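PDB 3EHM: SusD homolog from Bacteroides thetaiotaomicron, which probably binds mucin O-glycans at the cell surface, as a SusD-like lipoprotein of the outer membrane that serves glycan utilization in the gut. Local coordinates for residues N80-T84 with C483-E487; Y456-F461 with W521-P527; F95-F100 with A132-A136. The contacts are given in a common frame with arbitrary orientation. Residues are numbered along the deposited sequence.

Interaction 1: residues N80-T84 with C483-E487; sequences NWNFT and CRVPE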
loop_
_atom_site.group_PDB
_atom_site.type_symbol
_atom_site.label_atom_id
_atom_site.label_comp_id
_atom_site.label_asym_id
_atom_site.label_seq_id
_atom_site.Cartn_x
_atom_site.Cartn_y
_atom_site.Cartn_z
ATOM N N ASN A 80 -2.684 -17.492 2.729
ATOM C CA ASN A 80 -3.594 -18.003 3.739
ATOM C C ASN A 80 -3.021 -17.862 5.141
ATOM O O ASN A 80 -3.297 -18.658 6.039
ATOM C CB ASN A 80 -3.971 -19.445 3.424
ATOM C CG ASN A 80 -4.925 -19.533 2.254
ATOM O OD1 ASN A 80 -6.126 -19.759 2.427
ATOM N ND2 ASN A 80 -4.401 -19.325 1.052
ATOM N N TRP A 81 -2.202 -16.827 5.291
ATOM C CA TRP A 81 -1.598 -16.450 6.559
ATOM C C TRP A 81 -0.595 -17.429 7.161
ATOM O O TRP A 81 -0.350 -17.399 8.365
ATOM C CB TRP A 81 -2.711 -16.167 7.578
ATOM C CG TRP A 81 -3.794 -15.224 7.094
ATOM C CD1 TRP A 81 -4.172 -14.990 5.799
ATOM C CD2 TRP A 81 -4.702 -14.479 7.913
ATOM N NE1 TRP A 81 -5.264 -14.152 5.764
ATOM C CE2 TRP A 81 -5.609 -13.823 7.048
ATOM C CE3 TRP A 81 -4.842 -14.305 9.294
ATOM C CZ2 TRP A 81 -6.642 -13.006 7.524
ATOM C CZ3 TRP A 81 -5.870 -13.491 9.768
ATOM C CH2 TRP A 81 -6.755 -12.852 8.881
ATOM N N ASN A 82 -0.017 -18.296 6.336
ATOM C CA ASN A 82 0.978 -19.241 6.831
ATOM C C ASN A 82 2.332 -18.609 6.519
ATOM O O ASN A 82 2.883 -18.785 5.429
ATOM C CB ASN A 82 0.834 -20.590 6.123
ATOM C CG ASN A 82 1.645 -21.685 6.789
ATOM O OD1 ASN A 82 1.536 -22.861 6.431
ATOM N ND2 ASN A 82 2.465 -21.305 7.759
ATOM N N PHE A 83 2.860 -17.862 7.482
ATOM C CA PHE A 83 4.123 -17.161 7.302
ATOM C C PHE A 83 5.353 -18.044 7.491
ATOM O O PHE A 83 6.053 -17.955 8.500
ATOM C CB PHE A 83 4.177 -15.956 8.246
ATOM C CG PHE A 83 3.032 -14.983 8.065
ATOM C CD1 PHE A 83 2.343 -14.906 6.855
ATOM C CD2 PHE A 83 2.674 -14.113 9.092
ATOM C CE1 PHE A 83 1.314 -13.972 6.671
ATOM C CE2 PHE A 83 1.648 -13.174 8.918
ATOM C CZ PHE A 83 0.969 -13.106 7.706
ATOM N N THR A 84 5.619 -18.879 6.492
ATOM C CA THR A 84 6.748 -19.803 6.527
ATOM C C THR A 84 8.099 -19.112 6.462
ATOM O O THR A 84 8.209 -17.960 6.040
ATOM C CB THR A 84 6.679 -20.793 5.367
ATOM O OG1 THR A 84 6.829 -20.082 4.132
ATOM C CG2 THR A 84 5.335 -21.518 5.370
ATOM N N CYS A 483 -9.359 -10.583 14.022
ATOM C CA CYS A 483 -8.563 -10.384 12.815
ATOM C C CYS A 483 -9.224 -10.798 11.505
ATOM O O CYS A 483 -9.601 -11.958 11.318
ATOM C CB CYS A 483 -7.219 -11.125 12.924
ATOM S SG CYS A 483 -6.018 -10.384 14.070
ATOM N N ARG A 484 -9.362 -9.837 10.599
ATOM C CA ARG A 484 -9.898 -10.114 9.275
ATOM C C ARG A 484 -8.692 -10.074 8.339
ATOM O O ARG A 484 -8.779 -10.471 7.183
ATOM C CB ARG A 484 -10.948 -9.078 8.868
ATOM C CG ARG A 484 -12.234 -9.226 9.662
ATOM C CD ARG A 484 -13.392 -8.439 9.073
ATOM N NE ARG A 484 -14.579 -8.626 9.896
ATOM C CZ ARG A 484 -15.745 -8.027 9.693
ATOM N NH1 ARG A 484 -15.902 -7.186 8.678
ATOM N NH2 ARG A 484 -16.752 -8.262 10.523
ATOM N N VAL A 485 -7.567 -9.592 8.871
ATOM C CA VAL A 485 -6.296 -9.517 8.140
ATOM C C VAL A 485 -5.171 -9.669 9.159
ATOM O O VAL A 485 -5.370 -9.416 10.341
ATOM C CB VAL A 485 -6.093 -8.149 7.424
ATOM C CG1 VAL A 485 -7.317 -7.802 6.602
ATOM C CG2 VAL A 485 -5.790 -7.051 8.437
ATOM N N PRO A 486 -3.976 -10.106 8.722
ATOM C CA PRO A 486 -2.896 -10.234 9.704
ATOM C C PRO A 486 -2.511 -8.819 10.149
ATOM O O PRO A 486 -2.676 -7.861 9.389
ATOM C CB PRO A 486 -1.776 -10.908 8.907
ATOM C CG PRO A 486 -2.522 -11.680 7.844
ATOM C CD PRO A 486 -3.591 -10.704 7.432
ATOM N N GLU A 487 -2.019 -8.680 11.375
ATOM C CA GLU A 487 -1.613 -7.369 11.876
ATOM C C GLU A 487 -0.213 -7.014 11.364
ATOM O O GLU A 487 0.196 -5.850 11.388
ATOM C CB GLU A 487 -1.598 -7.358 13.411
ATOM C CG GLU A 487 -2.957 -7.519 14.093
ATOM C CD GLU A 487 -3.884 -6.330 13.889
ATOM O OE1 GLU A 487 -3.398 -5.229 13.542
ATOM O OE2 GLU A 487 -5.108 -6.496 14.092
#
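Trp81 lays one face of its indole against the ring of Pro486, the central CH-pi contact between two loops that meet with nearly 400 residues of chain between them. Pro486 CG stands 3.8 Å from the centroid of the five-membered ring of Trp81, only 19° off the normal, and comes within 3.5 Å of Trp81 CD2. Proline suits such a contact because its compact, rigid ring holds out CH groups, slightly polarised by the neighbouring nitrogen, that pair well with an electron-rich indole. The far end of the same indole runs along the backbone of 483-487: Trp81 CZ2 lies 3.3 Å from Arg484 O, near the ring plane, and Trp81 CH2 lies 3.4 Å from Val485 N. Phe83 adds its ring edge, with Phe83 CZ 3.7 Å from Pro486 CB, so the proline is shared by two aromatic residues. The join is thus made by packing, while the polar ends find partners outside the two loops: Trp81 NE1 hydrogen-bonds to Thr313 OG1, and Arg484 NH1 to Gln529 OE1. Tyr63 of helix 60-63 packs on Trp81, Phe83 and Pro486, helix 472-475 borders Trp81, helix 449-459 covers Val485, and Thr84 N-caps helix 85-110.

Interaction 2: residues Y456-F461 with W521-P527; sequences YRRTGF and WVRSNRP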
loop_
_atom_site.group_PDB
_atom_site.type_symbol
_atom_site.label_atom_id
_atom_site.label_comp_id
_atom_site.label_asym_id
_atom_site.label_seq_id
_atom_site.Cartn_x
_atom_site.Cartn_y
_atom_site.Cartn_z
ATOM N N TYR A 456 -5.702 0.310 6.986
ATOM C CA TYR A 456 -6.787 -0.451 7.598
ATOM C C TYR A 456 -6.380 -0.861 9.013
ATOM O O TYR A 456 -7.145 -0.706 9.965
ATOM C CB TYR A 456 -7.101 -1.715 6.798
ATOM C CG TYR A 456 -8.019 -2.655 7.550
ATOM C CD1 TYR A 456 -9.388 -2.398 7.645
ATOM C CD2 TYR A 456 -7.506 -3.765 8.231
ATOM C CE1 TYR A 456 -10.227 -3.219 8.401
ATOM C CE2 TYR A 456 -8.334 -4.592 8.991
ATOM C CZ TYR A 456 -9.692 -4.311 9.071
ATOM O OH TYR A 456 -10.515 -5.117 9.823
ATOM N N ARG A 457 -5.174 -1.397 9.144
ATOM C CA ARG A 457 -4.670 -1.824 10.445
ATOM C C ARG A 457 -4.578 -0.664 11.432
ATOM O O ARG A 457 -4.827 -0.833 12.627
ATOM C CB ARG A 457 -3.297 -2.480 10.288
ATOM C CG ARG A 457 -3.332 -3.865 9.649
ATOM C CD ARG A 457 -1.922 -4.389 9.429
ATOM N NE ARG A 457 -1.256 -3.709 8.321
ATOM C CZ ARG A 457 0.058 -3.710 8.128
ATOM N NH1 ARG A 457 0.855 -4.350 8.975
ATOM N NH2 ARG A 457 0.580 -3.081 7.084
ATOM N N ARG A 458 -4.227 0.518 10.935
ATOM C CA ARG A 458 -4.108 1.688 11.801
ATOM C C ARG A 458 -5.456 2.220 12.280
ATOM O O ARG A 458 -5.625 2.511 13.467
ATOM C CB ARG A 458 -3.363 2.821 11.079
ATOM C CG ARG A 458 -3.319 4.138 11.865
ATOM C CD ARG A 458 -2.580 5.240 11.102
ATOM N NE ARG A 458 -3.328 5.771 9.958
ATOM C CZ ARG A 458 -4.205 6.767 10.030
ATOM N NH1 ARG A 458 -4.453 7.355 11.195
ATOM N NH2 ARG A 458 -4.829 7.186 8.932
ATOM N N THR A 459 -6.413 2.320 11.359
ATOM C CA THR A 459 -7.732 2.878 11.656
ATOM C C THR A 459 -8.901 1.917 11.834
ATOM O O THR A 459 -9.859 2.227 12.547
ATOM C CB THR A 459 -8.152 3.863 10.557
ATOM O OG1 THR A 459 -8.476 3.132 9.366
ATOM C CG2 THR A 459 -7.019 4.833 10.250
ATOM N N GLY A 460 -8.843 0.771 11.170
ATOM C CA GLY A 460 -9.937 -0.180 11.255
ATOM C C GLY A 460 -10.865 0.019 10.068
ATOM O O GLY A 460 -11.890 -0.653 9.947
ATOM N N PHE A 461 -10.497 0.943 9.182
ATOM C CA PHE A 461 -11.299 1.230 7.999
ATOM C C PHE A 461 -10.542 0.981 6.691
ATOM O O PHE A 461 -9.318 1.094 6.628
ATOM C CB PHE A 461 -11.772 2.686 8.012
ATOM C CG PHE A 461 -12.503 3.084 9.263
ATOM C CD1 PHE A 461 -13.548 2.308 9.763
ATOM C CD2 PHE A 461 -12.174 4.267 9.919
ATOM C CE1 PHE A 461 -14.256 2.708 10.899
ATOM C CE2 PHE A 461 -12.875 4.677 11.052
ATOM C CZ PHE A 461 -13.921 3.893 11.542
ATOM N N TRP A 521 1.711 1.975 15.374
ATOM C CA TRP A 521 0.728 3.000 15.019
ATOM C C TRP A 521 -0.754 2.631 15.089
ATOM O O TRP A 521 -1.609 3.456 14.760
ATOM C CB TRP A 521 1.039 3.592 13.634
ATOM C CG TRP A 521 1.579 2.620 12.612
ATOM C CD1 TRP A 521 2.814 2.656 12.022
ATOM C CD2 TRP A 521 0.903 1.489 12.052
ATOM N NE1 TRP A 521 2.948 1.617 11.132
ATOM C CE2 TRP A 521 1.791 0.884 11.129
ATOM C CE3 TRP A 521 -0.367 0.925 12.238
ATOM C CZ2 TRP A 521 1.448 -0.260 10.396
ATOM C CZ3 TRP A 521 -0.708 -0.215 11.506
ATOM C CH2 TRP A 521 0.200 -0.793 10.596
ATOM N N VAL A 522 -1.075 1.417 15.526
ATOM C CA VAL A 522 -2.480 1.029 15.610
ATOM C C VAL A 522 -3.142 1.887 16.680
ATOM O O VAL A 522 -2.704 1.897 17.829
ATOM C CB VAL A 522 -2.645 -0.457 15.977
ATOM C CG1 VAL A 522 -4.133 -0.788 16.142
ATOM C CG2 VAL A 522 -2.033 -1.328 14.891
ATOM N N ARG A 523 -4.192 2.608 16.305
ATOM C CA ARG A 523 -4.865 3.485 17.253
ATOM C C ARG A 523 -5.660 2.734 18.309
ATOM O O ARG A 523 -6.103 1.603 18.095
ATOM C CB ARG A 523 -5.779 4.475 16.520
ATOM C CG ARG A 523 -7.040 3.884 15.902
ATOM C CD ARG A 523 -7.726 4.950 15.058
ATOM N NE ARG A 523 -9.007 4.537 14.491
ATOM C CZ ARG A 523 -10.179 5.062 14.833
ATOM N NH1 ARG A 523 -10.243 6.017 15.751
ATOM N NH2 ARG A 523 -11.288 4.654 14.234
ATOM N N SER A 524 -5.827 3.375 19.458
ATOM C CA SER A 524 -6.578 2.792 20.556
ATOM C C SER A 524 -8.059 2.808 20.216
ATOM O O SER A 524 -8.515 3.634 19.420
ATOM C CB SER A 524 -6.345 3.593 21.839
ATOM O OG SER A 524 -4.988 3.508 22.241
ATOM N N ASN A 525 -8.805 1.885 20.815
ATOM C CA ASN A 525 -10.243 1.807 20.594
ATOM C C ASN A 525 -10.572 1.649 19.111
ATOM O O ASN A 525 -11.548 2.221 18.624
ATOM C CB ASN A 525 -10.915 3.075 21.140
ATOM C CG ASN A 525 -10.448 3.426 22.552
ATOM O OD1 ASN A 525 -10.772 2.736 23.519
ATOM N ND2 ASN A 525 -9.679 4.503 22.670
ATOM N N ARG A 526 -9.761 0.874 18.393
ATOM C CA ARG A 526 -9.985 0.658 16.963
ATOM C C ARG A 526 -11.344 -0.017 16.746
ATOM O O ARG A 526 -11.634 -1.064 17.334
ATOM C CB ARG A 526 -8.867 -0.209 16.380
ATOM C CG ARG A 526 -8.840 -0.246 14.861
ATOM C CD ARG A 526 -7.668 -1.077 14.361
ATOM N NE ARG A 526 -7.787 -2.475 14.770
ATOM C CZ ARG A 526 -6.843 -3.393 14.596
ATOM N NH1 ARG A 526 -5.691 -3.069 14.024
ATOM N NH2 ARG A 526 -7.059 -4.643 14.981
ATOM N N PRO A 527 -12.191 0.570 15.885
ATOM C CA PRO A 527 -13.532 0.060 15.572
ATOM C C PRO A 527 -13.553 -1.273 14.831
ATOM O O PRO A 527 -12.568 -1.672 14.205
ATOM C CB PRO A 527 -14.146 1.174 14.717
ATOM C CG PRO A 527 -13.288 2.385 14.999
ATOM C CD PRO A 527 -11.917 1.799 15.123
HETATM O O HOH W 1 -12.291 -2.700 11.609
#
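Two arginines of the C-terminal loop read the carbonyls at the end of a helix, a general way to satisfy acceptors that lack helical partners. Arg526 NH1 donates to Arg457 O at 2.8 Å. Arg523 takes two more carbonyls: Arg523 N reaches Arg458 O at 3.2 Å, and its guanidinium grips Thr459 O with both Arg523 NE (3.1 Å) and Arg523 NH2 (3.3 Å). A water donates to Gly460 O and Pro527 O at 2.7 and 2.8 Å. Gly460, just past the helix, has a positive phi, and a CB there would clash with Arg526 CG and Pro527 O, so the loop closes tightly over it. An ST turn, Phe461 N to Thr459 OG1 at 3.0 Å, shapes the exit. Packing completes the join: Trp521 CZ3 lies 3.6 Å from Arg457 CB, the Trp521 ring reaches over one face of the Arg457 guanidinium, and Phe461 CZ meets Pro527 CG at 3.8 Å. Outside, Arg523 pairs with Glu431, Arg457 hydrogen-bonds to Asp138 O and Trp521 to Asp138 OD1. The C-terminal loop thereby lies over the end of helix 449-459, with helix 429-445 beside Thr459, Phe461 and Pro527, and helix 197-215 beside Arg458 and Trp521.

Interaction 3: residues F95-F100 with A132-A136; sequences FYSQIF and AWLRA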
loop_
_atom_site.group_PDB
_atom_site.type_symbol
_atom_site.label_atom_id
_atom_site.label_comp_id
_atom_site.label_asym_id
_atom_site.label_seq_id
_atom_site.Cartn_x
_atom_site.Cartn_y
_atom_site.Cartn_z
ATOM N N PHE A 95 10.887 -6.376 0.642
ATOM C CA PHE A 95 10.532 -5.143 1.336
ATOM C C PHE A 95 11.733 -4.370 1.876
ATOM O O PHE A 95 11.664 -3.151 2.020
ATOM C CB PHE A 95 9.580 -5.432 2.509
ATOM C CG PHE A 95 8.142 -5.628 2.108
ATOM C CD1 PHE A 95 7.497 -6.840 2.351
ATOM C CD2 PHE A 95 7.424 -4.595 1.512
ATOM C CE1 PHE A 95 6.154 -7.018 2.010
ATOM C CE2 PHE A 95 6.077 -4.762 1.167
ATOM C CZ PHE A 95 5.442 -5.978 1.416
ATOM N N TYR A 96 12.834 -5.060 2.171
ATOM C CA TYR A 96 13.990 -4.375 2.749
ATOM C C TYR A 96 15.378 -4.604 2.154
ATOM O O TYR A 96 16.030 -3.652 1.733
ATOM C CB TYR A 96 14.065 -4.681 4.255
ATOM C CG TYR A 96 15.244 -4.044 4.977
ATOM C CD1 TYR A 96 15.166 -2.743 5.477
ATOM C CD2 TYR A 96 16.442 -4.742 5.147
ATOM C CE1 TYR A 96 16.257 -2.149 6.133
ATOM C CE2 TYR A 96 17.537 -4.159 5.793
ATOM C CZ TYR A 96 17.437 -2.863 6.285
ATOM O OH TYR A 96 18.518 -2.291 6.923
ATOM N N SER A 97 15.833 -5.855 2.127
ATOM C CA SER A 97 17.183 -6.149 1.660
ATOM C C SER A 97 17.536 -5.958 0.188
ATOM O O SER A 97 18.670 -5.584 -0.114
ATOM C CB SER A 97 17.598 -7.558 2.112
ATOM O OG SER A 97 16.842 -8.568 1.469
ATOM N N GLN A 98 16.607 -6.204 -0.734
ATOM C CA GLN A 98 16.940 -6.030 -2.151
ATOM C C GLN A 98 17.334 -4.588 -2.456
ATOM O O GLN A 98 18.328 -4.343 -3.141
ATOM C CB GLN A 98 15.774 -6.449 -3.061
ATOM C CG GLN A 98 15.554 -7.966 -3.158
ATOM C CD GLN A 98 16.686 -8.727 -3.859
ATOM O OE1 GLN A 98 16.683 -9.961 -3.899
ATOM N NE2 GLN A 98 17.645 -7.999 -4.419
ATOM N N ILE A 99 16.573 -3.630 -1.935
ATOM C CA ILE A 99 16.884 -2.228 -2.181
ATOM C C ILE A 99 18.068 -1.748 -1.323
ATOM O O ILE A 99 18.741 -0.776 -1.666
ATOM C CB ILE A 99 15.636 -1.338 -1.944
ATOM C CG1 ILE A 99 15.854 0.035 -2.584
ATOM C CG2 ILE A 99 15.352 -1.199 -0.457
ATOM C CD1 ILE A 99 14.613 0.905 -2.599
ATOM N N PHE A 100 18.333 -2.441 -0.217
ATOM C CA PHE A 100 19.454 -2.081 0.658
ATOM C C PHE A 100 20.773 -2.145 -0.103
ATOM O O PHE A 100 21.625 -1.271 0.043
ATOM C CB PHE A 100 19.555 -3.036 1.850
ATOM C CG PHE A 100 20.745 -2.767 2.739
ATOM C CD1 PHE A 100 20.689 -1.782 3.719
ATOM C CD2 PHE A 100 21.931 -3.479 2.575
ATOM C CE1 PHE A 100 21.799 -1.503 4.525
ATOM C CE2 PHE A 100 23.049 -3.208 3.373
ATOM C CZ PHE A 100 22.978 -2.218 4.351
ATOM N N ALA A 132 10.506 2.925 0.272
ATOM C CA ALA A 132 10.538 1.468 0.308
ATOM C C ALA A 132 10.545 0.941 1.742
ATOM O O ALA A 132 9.798 0.019 2.075
ATOM C CB ALA A 132 11.760 0.955 -0.441
ATOM N N TRP A 133 11.374 1.529 2.596
ATOM C CA TRP A 133 11.452 1.062 3.974
ATOM C C TRP A 133 10.268 1.466 4.836
ATOM O O TRP A 133 10.093 0.935 5.932
ATOM C CB TRP A 133 12.775 1.490 4.608
ATOM C CG TRP A 133 13.942 0.744 4.027
ATOM C CD1 TRP A 133 13.900 -0.223 3.055
ATOM C CD2 TRP A 133 15.320 0.886 4.386
ATOM N NE1 TRP A 133 15.165 -0.690 2.794
ATOM C CE2 TRP A 133 16.057 -0.026 3.595
ATOM C CE3 TRP A 133 16.005 1.696 5.302
ATOM C CZ2 TRP A 133 17.447 -0.152 3.693
ATOM C CZ3 TRP A 133 17.388 1.571 5.400
ATOM C CH2 TRP A 133 18.092 0.653 4.598
ATOM N N LEU A 134 9.454 2.398 4.346
ATOM C CA LEU A 134 8.251 2.784 5.070
ATOM C C LEU A 134 7.346 1.554 4.962
ATOM O O LEU A 134 6.643 1.197 5.905
ATOM C CB LEU A 134 7.574 3.995 4.420
ATOM C CG LEU A 134 6.190 4.356 4.982
ATOM C CD1 LEU A 134 6.274 4.555 6.494
ATOM C CD2 LEU A 134 5.676 5.624 4.309
ATOM N N ARG A 135 7.381 0.904 3.801
ATOM C CA ARG A 135 6.599 -0.309 3.580
ATOM C C ARG A 135 7.152 -1.411 4.482
ATOM O O ARG A 135 6.398 -2.157 5.108
ATOM C CB ARG A 135 6.706 -0.762 2.118
ATOM C CG ARG A 135 5.922 0.092 1.128
ATOM C CD ARG A 135 6.523 -0.003 -0.270
ATOM N NE ARG A 135 6.478 -1.348 -0.846
ATOM C CZ ARG A 135 5.400 -1.892 -1.401
ATOM N NH1 ARG A 135 4.260 -1.212 -1.455
ATOM N NH2 ARG A 135 5.469 -3.106 -1.932
ATOM N N ALA A 136 8.477 -1.506 4.538
ATOM C CA ALA A 136 9.143 -2.523 5.351
ATOM C C ALA A 136 8.719 -2.452 6.814
ATOM O O ALA A 136 8.293 -3.452 7.396
ATOM C CB ALA A 136 10.658 -2.371 5.239
HETATM O O HOH W 2 9.687 -1.965 0.200
#
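Aromatic stacking leads in this contact between two helices that run nearly antiparallel, their segment axes 9.0 Å apart at closest approach and 154° between their directions. Tyr96 and the six-membered ring of Trp133 form an offset stack with centroids 4.4 Å apart and planes at 26°; Tyr96 CE1 comes within 3.3 Å of Trp133 CE2. Phe100 meets the rim of the same indole, Phe100 CD1 lying 3.6 Å from Trp133 CZ2. Of all the residues here Trp133 has the largest area covered by the opposing segment.

Small and aliphatic side chains fill the remaining space. Ile99 CD1 touches Ala132 CB at 3.6 Å, and Ile99 CG2 lies 3.9 Å from Trp133 CD1. The methyl of Ala136 lets the backbones come near: the CA atoms of Phe95 and Ala136 are 5.0 Å apart, and Phe95 O is 3.5 Å from Ala136 CB.

Among polar contacts, Trp133 NE1 donates to Tyr96 O at 3.3 Å, at the wider pi-type turn of 95-97. A water lies between the helices within hydrogen-bonding distance of Phe95 O (2.9 Å) and Ala132 O (2.7 Å). The guanidinium of Arg135 lays a face against Phe95, with Phe95 CE2 3.6 Å from Arg135 NH2, and makes a salt bridge to Asp56.

Helix pairing of this kind is the building principle of tetratricopeptide-like cores, to whose clan the family belongs. Helix 85-110 and helix 116-140 follow one another in the chain; helix 23-36 packs against Ile99, helix 197-215 against Leu134, and helix 449-459 against Phe95 and Arg135.

In the fold
Interactions 1 and 2 are continuous, their centres about 17 Å apart: Glu487 OE2 makes a salt bridge to Arg526 NH2 at 2.8 Å, and Val485 packs on Tyr456. Their segments interleave along the chain, so 456-461 precedes 483-487 and 521-527 follows it, tying the C-terminal region to helix 449-459. In sequence, interaction 3 falls between the segments of interaction 1 and closes before interaction 2 opens; its centre is about 20 Å and 24 Å from theirs, without touching either. Helix 85-110, which begins just after 80-84, carries 95-100. Helix 449-459 carries part of interaction 2 and packs against residues of the other two, so a local helix pair and long-range loop contacts join in one fold.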